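Alr1585 protein (Nostoc sp., PDB 5C2I) is a haem-containing dye-decolorizing (DyP-type) peroxidase that probably uses hydrogen peroxide to oxidise dyes and related substrates. Local coordinates at residues Y253-K258 with F386-S391; D29-I34 with F456-I461; F314-D319 with N335-T340. The protein carries 1 engineered substitution. One frame throughout, in Å; residues are numbered along the deposited sequence.

Interaction 1 (Y253-K258 with F386-S391). With HEM (protoporphyrin IX containing Fe), chain E.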
loop_
_atom_site.group_PDB
_atom_site.type_symbol
_atom_site.label_atom_id
_atom_site.label_comp_id
_atom_site.label_asym_id
_atom_site.label_seq_id
_atom_site.Cartn_x
_atom_site.Cartn_y
_atom_site.Cartn_z
ATOM N N TYR A 253 10.558 31.572 -22.226
ATOM C CA TYR A 253 9.943 32.430 -21.232
ATOM C C TYR A 253 8.985 31.648 -20.345
ATOM O O TYR A 253 8.149 30.899 -20.833
ATOM C CB TYR A 253 9.185 33.579 -21.901
ATOM C CG TYR A 253 10.078 34.574 -22.585
ATOM C CD1 TYR A 253 10.771 35.540 -21.828
ATOM C CD2 TYR A 253 10.267 34.559 -23.959
ATOM C CE1 TYR A 253 11.629 36.432 -22.442
ATOM C CE2 TYR A 253 11.067 35.501 -24.597
ATOM C CZ TYR A 253 11.745 36.444 -23.825
ATOM O OH TYR A 253 12.566 37.359 -24.453
ATOM N N LEU A 254 9.148 31.838 -19.041
ATOM C CA LEU A 254 8.371 31.192 -18.028
ATOM C C LEU A 254 7.350 32.154 -17.428
ATOM O O LEU A 254 7.699 33.267 -17.004
ATOM C CB LEU A 254 9.273 30.665 -16.915
ATOM C CG LEU A 254 8.580 30.082 -15.681
ATOM C CD1 LEU A 254 7.800 28.830 -15.965
ATOM C CD2 LEU A 254 9.584 29.839 -14.551
ATOM N N VAL A 255 6.111 31.715 -17.337
ATOM C CA VAL A 255 5.077 32.386 -16.548
ATOM C C VAL A 255 4.901 31.523 -15.297
ATOM O O VAL A 255 4.672 30.316 -15.417
ATOM C CB VAL A 255 3.749 32.419 -17.322
ATOM C CG1 VAL A 255 2.580 32.840 -16.402
ATOM C CG2 VAL A 255 3.835 33.331 -18.522
ATOM N N TYR A 256 5.022 32.122 -14.121
ATOM C CA TYR A 256 4.802 31.445 -12.828
ATOM C C TYR A 256 3.698 32.188 -12.094
ATOM O O TYR A 256 3.810 33.399 -11.907
ATOM C CB TYR A 256 6.098 31.451 -11.991
ATOM C CG TYR A 256 6.062 30.577 -10.762
ATOM C CD1 TYR A 256 5.162 30.832 -9.686
ATOM C CD2 TYR A 256 6.886 29.508 -10.648
ATOM C CE1 TYR A 256 5.116 30.002 -8.590
ATOM C CE2 TYR A 256 6.878 28.696 -9.523
ATOM C CZ TYR A 256 5.984 28.925 -8.513
ATOM O OH TYR A 256 5.985 28.114 -7.419
ATOM N N ARG A 257 2.635 31.467 -11.710
ATOM C CA ARG A 257 1.497 32.034 -10.990
ATOM C C ARG A 257 1.033 31.070 -9.941
ATOM O O ARG A 257 0.799 29.884 -10.252
ATOM C CB ARG A 257 0.352 32.356 -11.944
ATOM C CG ARG A 257 0.678 33.515 -12.911
ATOM C CD ARG A 257 -0.268 33.611 -14.088
ATOM N NE ARG A 257 -1.644 33.989 -13.774
ATOM C CZ ARG A 257 -2.066 35.229 -13.506
ATOM N NH1 ARG A 257 -1.231 36.266 -13.399
ATOM N NH2 ARG A 257 -3.353 35.430 -13.304
ATOM N N LYS A 258 0.922 31.556 -8.689
ATOM C CA LYS A 258 0.395 30.735 -7.620
ATOM C C LYS A 258 -1.131 30.902 -7.572
ATOM O O LYS A 258 -1.615 32.014 -7.335
ATOM C CB LYS A 258 1.023 31.088 -6.298
ATOM C CG LYS A 258 0.494 30.253 -5.143
ATOM C CD LYS A 258 1.280 30.492 -3.842
ATOM C CE LYS A 258 0.850 29.524 -2.739
ATOM N NZ LYS A 258 1.638 29.632 -1.484
ATOM N N PHE A 386 1.167 27.216 -11.116
ATOM C CA PHE A 386 1.018 27.260 -12.571
ATOM C C PHE A 386 2.309 27.731 -13.200
ATOM O O PHE A 386 2.749 28.860 -12.946
ATOM C CB PHE A 386 -0.138 28.202 -12.954
ATOM C CG PHE A 386 -0.358 28.337 -14.426
ATOM C CD1 PHE A 386 -1.165 27.421 -15.107
ATOM C CD2 PHE A 386 0.303 29.347 -15.157
ATOM C CE1 PHE A 386 -1.388 27.553 -16.475
ATOM C CE2 PHE A 386 0.085 29.477 -16.533
ATOM C CZ PHE A 386 -0.744 28.564 -17.198
ATOM N N LEU A 387 2.942 26.863 -13.976
ATOM C CA LEU A 387 4.128 27.243 -14.764
ATOM C C LEU A 387 3.843 26.929 -16.215
ATOM O O LEU A 387 3.345 25.845 -16.502
ATOM C CB LEU A 387 5.357 26.437 -14.350
ATOM C CG LEU A 387 6.053 26.801 -13.023
ATOM C CD1 LEU A 387 5.254 26.288 -11.830
ATOM C CD2 LEU A 387 7.435 26.171 -13.001
ATOM N N CYS A 388 4.158 27.851 -17.119
ATOM C CA CYS A 388 4.126 27.516 -18.526
ATOM C C CYS A 388 5.241 28.219 -19.286
ATOM O O CYS A 388 5.707 29.289 -18.864
ATOM C CB CYS A 388 2.756 27.798 -19.138
ATOM S SG CYS A 388 2.359 29.533 -19.449
ATOM N N PHE A 389 5.605 27.614 -20.421
ATOM C CA PHE A 389 6.634 28.085 -21.309
ATOM C C PHE A 389 6.072 28.503 -22.661
ATOM O O PHE A 389 5.025 27.977 -23.127
ATOM C CB PHE A 389 7.723 27.018 -21.492
ATOM C CG PHE A 389 8.580 26.819 -20.307
ATOM C CD1 PHE A 389 9.550 27.771 -19.943
ATOM C CD2 PHE A 389 8.482 25.646 -19.536
ATOM C CE1 PHE A 389 10.345 27.563 -18.814
ATOM C CE2 PHE A 389 9.280 25.451 -18.432
ATOM C CZ PHE A 389 10.215 26.399 -18.066
ATOM N N GLN A 390 6.754 29.456 -23.277
ATOM C CA GLN A 390 6.366 30.012 -24.556
ATOM C C GLN A 390 7.507 30.861 -25.072
ATOM O O GLN A 390 8.415 31.233 -24.307
ATOM C CB GLN A 390 5.152 30.895 -24.451
ATOM C CG GLN A 390 5.277 31.987 -23.394
ATOM C CD GLN A 390 4.457 31.683 -22.161
ATOM O OE1 GLN A 390 3.246 31.807 -22.179
ATOM N NE2 GLN A 390 5.124 31.341 -21.060
ATOM N N SER A 391 7.491 31.139 -26.379
ATOM C CA SER A 391 8.467 32.041 -26.952
ATOM C C SER A 391 8.024 33.518 -26.898
ATOM O O SER A 391 8.839 34.416 -27.129
ATOM C CB SER A 391 8.767 31.664 -28.393
ATOM O OG SER A 391 7.596 31.717 -29.185
HETATM C CHA HEM E . -6.414 22.264 -19.672
HETATM C CHB HEM E . -7.424 22.794 -14.986
HETATM C CHC HEM E . -5.423 27.200 -15.075
HETATM C CHD HEM E . -4.664 26.726 -19.805
HETATM C C1A HEM E . -6.884 22.030 -18.390
HETATM C C2A HEM E . -7.583 20.859 -17.973
HETATM C C3A HEM E . -7.863 21.012 -16.661
HETATM C C4A HEM E . -7.320 22.254 -16.264
HETATM C CMA HEM E . -8.560 20.042 -15.745
HETATM C CAA HEM E . -7.956 19.639 -18.827
HETATM C CBA HEM E . -6.930 18.508 -18.942
HETATM C CGA HEM E . -5.678 19.049 -19.576
HETATM O O1A HEM E . -5.551 19.149 -20.831
HETATM O O2A HEM E . -4.760 19.406 -18.835
HETATM C C1B HEM E . -6.913 24.036 -14.614
HETATM C C2B HEM E . -6.955 24.556 -13.273
HETATM C C3B HEM E . -6.371 25.745 -13.282
HETATM C C4B HEM E . -6.016 25.995 -14.681
HETATM C CMB HEM E . -7.524 23.838 -12.101
HETATM C CAB HEM E . -6.066 26.702 -12.190
HETATM C CBB HEM E . -5.928 26.349 -10.899
HETATM C C1C HEM E . -5.077 27.495 -16.403
HETATM C C2C HEM E . -4.634 28.712 -16.877
HETATM C C3C HEM E . -4.443 28.577 -18.228
HETATM C C4C HEM E . -4.754 27.252 -18.553
HETATM C CMC HEM E . -4.340 29.955 -16.089
HETATM C CAC HEM E . -4.031 29.572 -19.218
HETATM C CBC HEM E . -4.229 30.867 -19.204
HETATM C C1D HEM E . -4.990 25.399 -20.080
HETATM C C2D HEM E . -4.802 24.841 -21.415
HETATM C C3D HEM E . -5.327 23.623 -21.400
HETATM C C4D HEM E . -5.790 23.435 -20.008
HETATM C CMD HEM E . -4.163 25.503 -22.625
HETATM C CAD HEM E . -5.331 22.645 -22.539
HETATM C CBD HEM E . -6.523 22.820 -23.488
HETATM C CGD HEM E . -6.418 21.836 -24.607
HETATM O O1D HEM E . -7.388 21.102 -24.782
HETATM O O2D HEM E . -5.389 21.751 -25.361
HETATM N NA HEM E . -6.797 22.911 -17.353
HETATM N NB HEM E . -6.426 24.947 -15.396
HETATM N NC HEM E . -5.246 26.626 -17.442
HETATM N ND HEM E . -5.654 24.558 -19.284
HETATM FE FE HEM E . -6.056 24.762 -17.409
HETATM O O HOH W 1 -3.908 24.106 -16.760
#
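The Phe-386 ring turns one edge to Val-255, CE2 lying 4.2 Å from CG1, and has the haem methyl CMC over one face, offset toward the rim. With CG anti to the backbone N (chi1 179°), this ring extends to the porphyrin on the side that carries the iron-bound water, and its CE1 comes within 3.5 Å of haem C2C. The Phe-389 ring takes a CH-pi contact on one face: Leu-254 CD1 stands 4.2 Å from the ring centroid, displaced toward the rim. Tyr-253 is met at its edge, where Gln-390 O lies in the ring plane and Ser-391 O is 3.5 Å from CD2.

These groups hang on an antiparallel ladder with strand directions 163° apart. Hydrogen-bonded pairs Tyr-253/Gln-390, Val-255/Cys-388 and Arg-257/Phe-386 alternate with the non-hydrogen-bonded pairs Leu-254/Phe-389 and Tyr-256/Leu-387. Gln-390 adds a side-chain bond. Its chain bends at chi2 and brings NE2 to Tyr-253 O at 3.1 Å, nearly straight at 170°, although the donor sits above the carbonyl plane. The same oxygen also accepts from Gln-390 N, so two donors grip it, while Gln-390 OE1 is held by Phe-397 N. On one face, Val-255 CB packs on Cys-388 SG at 3.8 Å. On the other, Tyr-256 and Leu-387 run side by side, Tyr-256 CD2 3.7 Å from Leu-387 CG.

The pair belongs to the second sheet of the DyP fold. Strand 448-458 flanks 253-258 on its far edge, and strand 363-369 pairs with 383-390. Phe-397 of helix 397-405 packs on Val-255 and Cys-388, whereas Tyr-256 faces strand 42-50 of the first sheet, meeting the Phe-47 ring edge-to-face and bonding through OH to His-45.

Interaction 2 (D29-I34 with F456-I461)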
loop_
_atom_site.group_PDB
_atom_site.type_symbol
_atom_site.label_atom_id
_atom_site.label_comp_id
_atom_site.label_asym_id
_atom_site.label_seq_id
_atom_site.Cartn_x
_atom_site.Cartn_y
_atom_site.Cartn_z
ATOM N N ASP A 29 22.744 22.862 -24.849
ATOM C CA ASP A 29 22.794 24.198 -24.209
ATOM C C ASP A 29 21.463 24.714 -23.728
ATOM O O ASP A 29 21.393 25.797 -23.074
ATOM C CB ASP A 29 23.439 25.239 -25.157
ATOM C CG ASP A 29 24.099 26.409 -24.393
ATOM O OD1 ASP A 29 24.572 26.165 -23.265
ATOM O OD2 ASP A 29 24.218 27.533 -24.970
ATOM N N LEU A 30 20.399 23.977 -24.036
ATOM C CA LEU A 30 19.026 24.348 -23.601
ATOM C C LEU A 30 18.764 23.681 -22.274
ATOM O O LEU A 30 19.063 22.478 -22.102
ATOM C CB LEU A 30 18.002 23.833 -24.618
ATOM C CG LEU A 30 16.513 23.997 -24.285
ATOM C CD1 LEU A 30 16.135 25.483 -24.331
ATOM C CD2 LEU A 30 15.657 23.222 -25.255
ATOM N N GLN A 31 18.168 24.399 -21.350
ATOM C CA GLN A 31 17.760 23.787 -20.074
ATOM C C GLN A 31 16.625 22.753 -20.291
ATOM O O GLN A 31 15.819 22.866 -21.208
ATOM C CB GLN A 31 17.265 24.843 -19.087
ATOM C CG GLN A 31 18.360 25.751 -18.576
ATOM C CD GLN A 31 17.910 26.580 -17.397
ATOM O OE1 GLN A 31 17.427 26.042 -16.386
ATOM N NE2 GLN A 31 18.074 27.881 -17.502
ATOM N N GLY A 32 16.585 21.745 -19.436
ATOM C CA GLY A 32 15.492 20.786 -19.378
ATOM C C GLY A 32 14.184 21.379 -18.875
ATOM O O GLY A 32 14.110 22.569 -18.529
ATOM N N ASN A 33 13.136 20.543 -18.883
ATOM C CA ASN A 33 11.786 20.890 -18.416
ATOM C C ASN A 33 11.022 21.806 -19.358
ATOM O O ASN A 33 9.867 22.145 -19.081
ATOM C CB ASN A 33 11.835 21.505 -17.000
ATOM C CG ASN A 33 10.510 21.450 -16.261
ATOM O OD1 ASN A 33 9.741 20.491 -16.374
ATOM N ND2 ASN A 33 10.259 22.478 -15.457
ATOM N N ILE A 34 11.613 22.143 -20.493
ATOM C CA ILE A 34 10.982 23.042 -21.432
ATOM C C ILE A 34 10.325 22.224 -22.568
ATOM O O ILE A 34 9.119 22.169 -22.642
ATOM C CB ILE A 34 11.984 24.079 -21.957
ATOM C CG1 ILE A 34 12.476 24.968 -20.778
ATOM C CG2 ILE A 34 11.346 24.976 -23.011
ATOM C CD1 ILE A 34 13.730 25.811 -21.099
ATOM N N PHE A 456 9.703 35.074 -16.074
ATOM C CA PHE A 456 11.146 34.825 -16.137
ATOM C C PHE A 456 11.597 34.389 -17.511
ATOM O O PHE A 456 10.779 34.003 -18.359
ATOM C CB PHE A 456 11.552 33.701 -15.180
ATOM C CG PHE A 456 11.163 33.923 -13.728
ATOM C CD1 PHE A 456 9.913 33.526 -13.264
ATOM C CD2 PHE A 456 12.051 34.434 -12.832
ATOM C CE1 PHE A 456 9.564 33.720 -11.948
ATOM C CE2 PHE A 456 11.727 34.594 -11.494
ATOM C CZ PHE A 456 10.456 34.269 -11.056
ATOM N N PHE A 457 12.919 34.394 -17.710
ATOM C CA PHE A 457 13.553 33.758 -18.868
ATOM C C PHE A 457 14.447 32.652 -18.333
ATOM O O PHE A 457 15.130 32.839 -17.316
ATOM C CB PHE A 457 14.367 34.777 -19.625
ATOM C CG PHE A 457 14.927 34.267 -20.919
ATOM C CD1 PHE A 457 14.093 33.930 -21.967
ATOM C CD2 PHE A 457 16.271 34.134 -21.083
ATOM C CE1 PHE A 457 14.599 33.448 -23.160
ATOM C CE2 PHE A 457 16.818 33.710 -22.303
ATOM C CZ PHE A 457 15.965 33.321 -23.333
ATOM N N ALA A 458 14.374 31.479 -18.964
ATOM C CA ALA A 458 15.307 30.380 -18.742
ATOM C C ALA A 458 16.481 30.583 -19.687
ATOM O O ALA A 458 16.352 30.309 -20.875
ATOM C CB ALA A 458 14.635 29.049 -19.030
ATOM N N PRO A 459 17.637 31.080 -19.187
ATOM C CA PRO A 459 18.732 31.326 -20.108
ATOM C C PRO A 459 19.418 30.052 -20.580
ATOM O O PRO A 459 19.236 28.998 -19.991
ATOM C CB PRO A 459 19.706 32.199 -19.284
ATOM C CG PRO A 459 18.954 32.606 -18.072
ATOM C CD PRO A 459 17.953 31.522 -17.827
ATOM N N SER A 460 20.203 30.163 -21.643
ATOM C CA SER A 460 21.051 29.072 -22.093
ATOM C C SER A 460 22.056 28.784 -20.996
ATOM O O SER A 460 22.389 29.674 -20.177
ATOM C CB SER A 460 21.777 29.471 -23.392
ATOM O OG SER A 460 22.706 30.530 -23.182
ATOM N N ILE A 461 22.503 27.541 -20.946
ATOM C CA ILE A 461 23.430 27.093 -19.935
ATOM C C ILE A 461 24.805 27.788 -20.072
ATOM O O ILE A 461 25.377 28.212 -19.058
ATOM C CB ILE A 461 23.549 25.554 -19.938
ATOM C CG1 ILE A 461 22.185 24.974 -19.487
ATOM C CG2 ILE A 461 24.698 25.110 -19.040
ATOM C CD1 ILE A 461 22.027 23.481 -19.691
HETATM O O HOH W 2 17.800 27.281 -21.858
#
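Asp-29 and Ile-461 join two helix ends: the backbone O of Asp-29, where helix 24-29 finishes, accepts the N-H of Ile-461, the first residue of helix 461-465. The bond is 3.0 Å long and nearly straight (172°), with the donor tilted from the carbonyl plane. Ser-460 is the N-cap of that helix, and its OG, which caps a backbone N further on, also bonds to Asp-241. The contact thus ties the end of helix 24-29 to the beginning of the C-terminal helix 461-465.

This end is tight. The Asp-29 and Ile-461 side chains run antiparallel to one another, with Asp-29 OD1 3.5 Å from Ile-461 CB, while Asp-29 OD2 is 3.5 Å from Ser-460 CB. OD2 also bonds to the hydroxyls of Ser-249 and Ser-462, so the carboxylate is fixed by neighbours beyond the two segments. Gln-31 belongs to the same close packing: its side chain, extended beyond CG, passes Ile-461 obliquely, Gln-31 CG 4.0 Å from Ile-461 CG1, on its way to Pro-459 O.

The looser part lies at Ile-34, which touches Ala-458 through a single pair of methyls, Ile-34 CD1 to Ala-458 CB at 3.9 Å. Nearby a water bridges the two backbones: it accepts from Gln-31 N at 2.9 Å and can donate to Pro-459 O.

The Gln-31 amide is satisfied at both ends, NE2 also reaching Phe-96 O and OE1 taking Asn-95 ND2. An alanine here would probably leave Pro-459 O without its amide donor and open a gap between strand 93-98 and the 456-461 segment. The bond itself is precisely aimed: Gln-31 NE2 meets a lone pair of Pro-459 O at 3.0 Å, with N-H...O at 179° and the acceptor in the amide plane.

Interaction 3 (F314-D319 with N335-T340). With HEM (protoporphyrin IX containing Fe), chain E.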
loop_
_atom_site.group_PDB
_atom_site.type_symbol
_atom_site.label_atom_id
_atom_site.label_comp_id
_atom_site.label_asym_id
_atom_site.label_seq_id
_atom_site.Cartn_x
_atom_site.Cartn_y
_atom_site.Cartn_z
ATOM N N PHE A 314 -9.511 14.756 -30.499
ATOM C CA PHE A 314 -10.772 15.301 -30.861
ATOM C C PHE A 314 -10.614 16.722 -31.281
ATOM O O PHE A 314 -9.577 17.370 -31.029
ATOM C CB PHE A 314 -11.761 15.217 -29.690
ATOM C CG PHE A 314 -11.379 16.035 -28.488
ATOM C CD1 PHE A 314 -10.527 15.538 -27.532
ATOM C CD2 PHE A 314 -11.854 17.333 -28.340
ATOM C CE1 PHE A 314 -10.147 16.311 -26.442
ATOM C CE2 PHE A 314 -11.485 18.097 -27.260
ATOM C CZ PHE A 314 -10.616 17.591 -26.293
ATOM N N ASN A 315 -11.659 17.186 -31.941
ATOM C CA ASN A 315 -11.769 18.598 -32.192
ATOM C C ASN A 315 -13.251 18.894 -31.950
ATOM O O ASN A 315 -13.995 18.038 -31.453
ATOM C CB ASN A 315 -11.251 18.947 -33.594
ATOM C CG ASN A 315 -11.943 18.157 -34.686
ATOM O OD1 ASN A 315 -13.157 18.086 -34.710
ATOM N ND2 ASN A 315 -11.184 17.508 -35.552
ATOM N N TYR A 316 -13.689 20.086 -32.283
ATOM C CA TYR A 316 -15.083 20.397 -32.008
ATOM C C TYR A 316 -15.934 20.441 -33.308
ATOM O O TYR A 316 -17.062 20.983 -33.317
ATOM C CB TYR A 316 -15.134 21.720 -31.276
ATOM C CG TYR A 316 -14.407 21.679 -29.938
ATOM C CD1 TYR A 316 -14.863 20.867 -28.915
ATOM C CD2 TYR A 316 -13.283 22.469 -29.693
ATOM C CE1 TYR A 316 -14.214 20.831 -27.687
ATOM C CE2 TYR A 316 -12.604 22.431 -28.461
ATOM C CZ TYR A 316 -13.058 21.606 -27.476
ATOM O OH TYR A 316 -12.392 21.566 -26.258
ATOM N N ASP A 317 -15.429 19.811 -34.370
ATOM C CA ASP A 317 -16.128 19.734 -35.668
ATOM C C ASP A 317 -17.462 18.991 -35.591
ATOM O O ASP A 317 -18.340 19.269 -36.392
ATOM C CB ASP A 317 -15.248 19.089 -36.775
ATOM C CG ASP A 317 -14.033 19.953 -37.175
ATOM O OD1 ASP A 317 -13.786 21.029 -36.598
ATOM O OD2 ASP A 317 -13.261 19.518 -38.061
ATOM N N GLY A 318 -17.626 18.048 -34.665
ATOM C CA GLY A 318 -18.894 17.379 -34.416
ATOM C C GLY A 318 -19.787 18.122 -33.433
ATOM O O GLY A 318 -20.834 17.596 -33.036
ATOM N N ASP A 319 -19.415 19.357 -33.098
ATOM C CA ASP A 319 -20.009 20.114 -31.988
ATOM C C ASP A 319 -19.944 21.609 -32.302
ATOM O O ASP A 319 -19.595 22.431 -31.440
ATOM C CB ASP A 319 -19.245 19.777 -30.711
ATOM C CG ASP A 319 -19.925 20.265 -29.438
ATOM O OD1 ASP A 319 -21.128 20.599 -29.452
ATOM O OD2 ASP A 319 -19.227 20.217 -28.397
ATOM N N ASN A 335 -8.224 26.222 -25.701
ATOM C CA ASN A 335 -7.835 25.604 -26.943
ATOM C C ASN A 335 -9.055 25.419 -27.826
ATOM O O ASN A 335 -9.782 24.422 -27.731
ATOM C CB ASN A 335 -7.114 24.283 -26.763
ATOM C CG ASN A 335 -6.626 23.728 -28.113
ATOM O OD1 ASN A 335 -6.914 24.312 -29.173
ATOM N ND2 ASN A 335 -5.950 22.592 -28.089
ATOM N N PRO A 336 -9.324 26.419 -28.670
ATOM C CA PRO A 336 -10.558 26.369 -29.448
ATOM C C PRO A 336 -10.584 25.284 -30.537
ATOM O O PRO A 336 -11.630 25.104 -31.171
ATOM C CB PRO A 336 -10.638 27.789 -30.069
ATOM C CG PRO A 336 -9.827 28.656 -29.172
ATOM C CD PRO A 336 -8.698 27.754 -28.708
ATOM N N ARG A 337 -9.436 24.636 -30.785
ATOM C CA ARG A 337 -9.275 23.609 -31.814
ATOM C C ARG A 337 -9.953 23.944 -33.152
ATOM O O ARG A 337 -10.603 23.082 -33.779
ATOM C CB ARG A 337 -9.758 22.227 -31.301
ATOM C CG ARG A 337 -9.027 21.823 -30.035
ATOM C CD ARG A 337 -9.312 20.395 -29.613
ATOM N NE ARG A 337 -8.625 20.129 -28.352
ATOM C CZ ARG A 337 -7.981 19.011 -28.006
ATOM N NH1 ARG A 337 -7.900 17.958 -28.816
ATOM N NH2 ARG A 337 -7.442 18.947 -26.785
ATOM N N GLY A 338 -9.824 25.194 -33.571
ATOM C CA GLY A 338 -10.420 25.650 -34.821
ATOM C C GLY A 338 -11.589 26.609 -34.739
ATOM O O GLY A 338 -11.990 27.176 -35.780
ATOM N N ASP A 339 -12.188 26.789 -33.555
ATOM C CA ASP A 339 -13.379 27.701 -33.468
ATOM C C ASP A 339 -13.057 29.085 -34.021
ATOM O O ASP A 339 -13.922 29.705 -34.641
ATOM C CB ASP A 339 -13.897 27.897 -32.024
ATOM C CG ASP A 339 -14.692 26.734 -31.502
ATOM O OD1 ASP A 339 -15.212 25.899 -32.292
ATOM O OD2 ASP A 339 -14.796 26.638 -30.249
ATOM N N THR A 340 -11.847 29.600 -33.787
ATOM C CA THR A 340 -11.536 30.984 -34.228
ATOM C C THR A 340 -11.331 31.068 -35.741
ATOM O O THR A 340 -11.635 32.092 -36.371
ATOM C CB THR A 340 -10.319 31.623 -33.531
ATOM O OG1 THR A 340 -9.098 31.030 -34.012
ATOM C CG2 THR A 340 -10.410 31.516 -32.015
HETATM C CHA HEM E . -6.414 22.264 -19.672
HETATM C CHB HEM E . -7.424 22.794 -14.986
HETATM C CHC HEM E . -5.423 27.200 -15.075
HETATM C CHD HEM E . -4.664 26.726 -19.805
HETATM C C1A HEM E . -6.884 22.030 -18.390
HETATM C C2A HEM E . -7.583 20.859 -17.973
HETATM C C3A HEM E . -7.863 21.012 -16.661
HETATM C C4A HEM E . -7.320 22.254 -16.264
HETATM C CMA HEM E . -8.560 20.042 -15.745
HETATM C CAA HEM E . -7.956 19.639 -18.827
HETATM C CBA HEM E . -6.930 18.508 -18.942
HETATM C CGA HEM E . -5.678 19.049 -19.576
HETATM O O1A HEM E . -5.551 19.149 -20.831
HETATM O O2A HEM E . -4.760 19.406 -18.835
HETATM C C1B HEM E . -6.913 24.036 -14.614
HETATM C C2B HEM E . -6.955 24.556 -13.273
HETATM C C3B HEM E . -6.371 25.745 -13.282
HETATM C C4B HEM E . -6.016 25.995 -14.681
HETATM C CMB HEM E . -7.524 23.838 -12.101
HETATM C CAB HEM E . -6.066 26.702 -12.190
HETATM C CBB HEM E . -5.928 26.349 -10.899
HETATM C C1C HEM E . -5.077 27.495 -16.403
HETATM C C2C HEM E . -4.634 28.712 -16.877
HETATM C C3C HEM E . -4.443 28.577 -18.228
HETATM C C4C HEM E . -4.754 27.252 -18.553
HETATM C CMC HEM E . -4.340 29.955 -16.089
HETATM C CAC HEM E . -4.031 29.572 -19.218
HETATM C CBC HEM E . -4.229 30.867 -19.204
HETATM C C1D HEM E . -4.990 25.399 -20.080
HETATM C C2D HEM E . -4.802 24.841 -21.415
HETATM C C3D HEM E . -5.327 23.623 -21.400
HETATM C C4D HEM E . -5.790 23.435 -20.008
HETATM C CMD HEM E . -4.163 25.503 -22.625
HETATM C CAD HEM E . -5.331 22.645 -22.539
HETATM C CBD HEM E . -6.523 22.820 -23.488
HETATM C CGD HEM E . -6.418 21.836 -24.607
HETATM O O1D HEM E . -7.388 21.102 -24.782
HETATM O O2D HEM E . -5.389 21.751 -25.361
HETATM N NA HEM E . -6.797 22.911 -17.353
HETATM N NB HEM E . -6.426 24.947 -15.396
HETATM N NC HEM E . -5.246 26.626 -17.442
HETATM N ND HEM E . -5.654 24.558 -19.284
HETATM FE FE HEM E . -6.056 24.762 -17.409
HETATM O O HOH W 3 -9.647 21.931 -26.393
HETATM O O HOH W 4 -13.192 22.075 -34.076
HETATM O O HOH W 1 -3.908 24.106 -16.760
#
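Phe-314 starts the contact with a cation-pi stack: the guanidinium of Arg-337 lies flat on one face of its ring, centres 3.8 Å apart and planes 9° from parallel. The loops meeting here form the propionate side of the haem pocket. The backbone O of Phe-314 also accepts from Arg-337 NH1 at 2.8 Å, so the residue holds the guanidinium by both ring and carbonyl. Next, Asn-315 opens an Asx turn, its OD1 accepting from Asp-317 N. Tyr-316 then presents its ring edge to the carbonyls of Asn-335 and Pro-336, CE2 being 3.5 Å from Asn-335 O, and Arg-337 CB approaches the ring obliquely. A type I turn from Tyr-316 to Asp-319 follows, and a water bridges Tyr-316 N and Asp-317 OD1 to Arg-337 O.

A second water links Tyr-316 OH, Asn-335 O, Arg-337 NE and haem O1D. Asn-335 serves twice: OD1 makes an Asx turn to Arg-337 N, and ND2 donates to haem O2D at 2.9 Å. With its chain extended from CG to NE, Arg-337 directs NH2 to haem O1D, 2.9 Å away in the guanidinium plane, at an N-H...O angle of 169°.

Overall arrangement
From the N terminus, the chain passes 29-34 and meets it again near the C terminus, at 456-461, so interaction 2 closes a loop of 421 residues and joins helix 24-29 and the loop after it to the end of strand 448-458 and the start of helix 461-465. Inside it, interaction 1 pairs 253-258 with 386-391 across 127 residues, and inside that interaction 3 closes 15. None cross. Interactions 1 and 2 touch: strands 250-261 and 448-458 are sheet neighbours, with Leu-254 N 2.8 Å from Phe-456 O, a probable hydrogen bond. Interaction 3 lies apart, its centre about 25 Å from that of interaction 1, but both reach the haem, at its ring and a propionate.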